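Local coordinates for protein secretory pathway GDP dissociation inhibitor (Saccharomyces cerevisiae, PDB 2BCG) that inhibits release of GDP from Rab GTPases such as Sec4, binds prenylated GDP-bound Ypt1, and extracts GDP-bound Ypt7 from vacuolar membranes, at residues Thr54-Tyr59 with Phe76-Arg80. Numbering follows the deposited sequence. Where two conformers were deposited one is given.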
loop_
_atom_site.group_PDB
_atom_site.type_symbol
_atom_site.label_atom_id
_atom_site.label_comp_id
_atom_site.label_asym_id
_atom_site.label_seq_id
_atom_site.Cartn_x
_atom_site.Cartn_y
_atom_site.Cartn_z
ATOM N N THR A 54 6.263 -12.645 -1.767
ATOM C CA THR A 54 6.970 -13.539 -0.874
ATOM C C THR A 54 8.360 -13.899 -1.403
ATOM O O THR A 54 8.706 -13.618 -2.548
ATOM C CB THR A 54 6.206 -14.872 -0.683
ATOM O OG1 THR A 54 6.132 -15.561 -1.953
ATOM C CG2 THR A 54 4.839 -14.630 -0.088
ATOM N N LEU A 55 9.161 -14.534 -0.543
ATOM C CA LEU A 55 10.475 -14.965 -0.941
ATOM C C LEU A 55 10.415 -16.045 -2.016
ATOM O O LEU A 55 11.128 -15.963 -3.008
ATOM C CB LEU A 55 11.306 -15.353 0.285
ATOM C CG LEU A 55 12.791 -15.603 0.103
ATOM C CD1 LEU A 55 13.520 -14.452 -0.638
ATOM C CD2 LEU A 55 13.341 -15.724 1.485
ATOM N N SER A 56 9.513 -17.008 -1.861
ATOM C CA SER A 56 9.372 -18.013 -2.937
ATOM C C SER A 56 9.038 -17.361 -4.284
ATOM O O SER A 56 9.623 -17.727 -5.331
ATOM C CB SER A 56 8.416 -19.158 -2.563
ATOM O OG SER A 56 7.121 -18.647 -2.329
ATOM N N GLN A 57 8.150 -16.351 -4.265
ATOM C CA GLN A 57 7.854 -15.601 -5.488
ATOM C C GLN A 57 9.022 -14.822 -6.061
ATOM O O GLN A 57 9.175 -14.661 -7.273
ATOM C CB GLN A 57 6.658 -14.666 -5.280
ATOM C CG GLN A 57 5.397 -15.295 -5.714
ATOM C CD GLN A 57 5.484 -15.815 -7.169
ATOM O OE1 GLN A 57 5.866 -15.079 -8.107
ATOM N NE2 GLN A 57 5.166 -17.100 -7.351
ATOM N N LEU A 58 9.867 -14.313 -5.167
ATOM C CA LEU A 58 11.059 -13.662 -5.610
ATOM C C LEU A 58 11.967 -14.635 -6.404
ATOM O O LEU A 58 12.568 -14.246 -7.413
ATOM C CB LEU A 58 11.772 -13.073 -4.388
ATOM C CG LEU A 58 12.381 -11.703 -4.458
ATOM C CD1 LEU A 58 11.446 -10.617 -4.981
ATOM C CD2 LEU A 58 12.925 -11.369 -3.094
ATOM N N TYR A 59 12.112 -15.878 -5.915
ATOM C CA TYR A 59 12.913 -16.879 -6.639
ATOM C C TYR A 59 12.286 -17.228 -7.969
ATOM O O TYR A 59 12.965 -17.342 -8.986
ATOM C CB TYR A 59 13.107 -18.142 -5.784
ATOM C CG TYR A 59 14.259 -18.038 -4.802
ATOM C CD1 TYR A 59 15.562 -18.404 -5.183
ATOM C CD2 TYR A 59 14.066 -17.528 -3.510
ATOM C CE1 TYR A 59 16.633 -18.279 -4.281
ATOM C CE2 TYR A 59 15.124 -17.398 -2.610
ATOM C CZ TYR A 59 16.406 -17.795 -3.005
ATOM O OH TYR A 59 17.441 -17.652 -2.117
ATOM N N PHE A 76 16.149 -18.519 5.431
ATOM C CA PHE A 76 15.399 -17.262 5.515
ATOM C C PHE A 76 14.144 -17.253 6.360
ATOM O O PHE A 76 13.504 -16.210 6.490
ATOM C CB PHE A 76 15.042 -16.800 4.110
ATOM C CG PHE A 76 16.233 -16.526 3.259
ATOM C CD1 PHE A 76 17.100 -15.492 3.588
ATOM C CD2 PHE A 76 16.486 -17.296 2.117
ATOM C CE1 PHE A 76 18.214 -15.223 2.806
ATOM C CE2 PHE A 76 17.613 -17.012 1.306
ATOM C CZ PHE A 76 18.467 -15.989 1.668
ATOM N N GLY A 77 13.782 -18.402 6.936
ATOM C CA GLY A 77 12.526 -18.513 7.677
ATOM C C GLY A 77 11.305 -18.674 6.790
ATOM O O GLY A 77 11.411 -18.925 5.582
ATOM N N LYS A 78 10.129 -18.521 7.406
ATOM C CA LYS A 78 8.841 -18.746 6.737
ATOM C C LYS A 78 8.456 -17.661 5.711
ATOM O O LYS A 78 8.676 -16.467 5.957
ATOM C CB LYS A 78 7.731 -18.893 7.792
ATOM C CG LYS A 78 7.833 -20.196 8.638
ATOM C CD LYS A 78 7.049 -21.347 7.981
ATOM C CE LYS A 78 6.767 -22.514 8.959
ATOM N NZ LYS A 78 7.875 -23.541 9.105
ATOM N N ASP A 79 7.893 -18.099 4.576
ATOM C CA ASP A 79 7.456 -17.235 3.473
ATOM C C ASP A 79 6.544 -16.128 4.009
ATOM O O ASP A 79 6.559 -15.003 3.504
ATOM C CB ASP A 79 6.678 -18.053 2.423
ATOM C CG ASP A 79 7.206 -17.894 0.982
ATOM O OD1 ASP A 79 6.471 -18.313 0.061
ATOM O OD2 ASP A 79 8.322 -17.401 0.742
ATOM N N ARG A 80 5.750 -16.438 5.038
ATOM C CA ARG A 80 4.773 -15.458 5.549
ATOM C C ARG A 80 5.434 -14.195 6.135
ATOM O O ARG A 80 4.797 -13.142 6.221
ATOM C CB ARG A 80 3.814 -16.086 6.578
ATOM C CG ARG A 80 4.476 -16.879 7.720
ATOM C CD ARG A 80 3.399 -17.503 8.653
ATOM N NE ARG A 80 2.264 -18.057 7.906
ATOM C CZ ARG A 80 2.194 -19.298 7.428
ATOM N NH1 ARG A 80 3.185 -20.157 7.629
ATOM N NH2 ARG A 80 1.122 -19.692 6.752
#
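Asp79 makes the polar half of this contact, at the N-terminus of helix 55-62. Ser56 N donates to Asp79 OD2 (2.9 Å, nearly straight), and Ser56 OG donates to Asp79 OD1 over a very short 2.5 Å. Both carboxylate oxygens are thus held by one residue of the first helical turn. Thr54 is the N-cap of the same helix: its OG1 accepts from Gln57 N at 3.2 Å. Threonine and aspartate therefore serve different amides of that turn.

The rest of the contact is made by Leu55 and Tyr59 with Phe76. Leu55 CD2 makes an apolar contact with Phe76 CB at 3.3 Å, and Tyr59 OH reaches Phe76 CE2 at 3.5 Å. Ile316 and Phe393, from two strands of the large mixed sheet, also touch Leu55. Gly77 ends helix 69-76 with positive phi, and the chain then runs extended through Lys78 to Asp79. Next to it, Arg80 packs on the backbone of the YPT1 chain. The arrangement is a capped helix N-terminus, with a carboxylate from the loop after helix 69-76 adding to the local threonine N-cap.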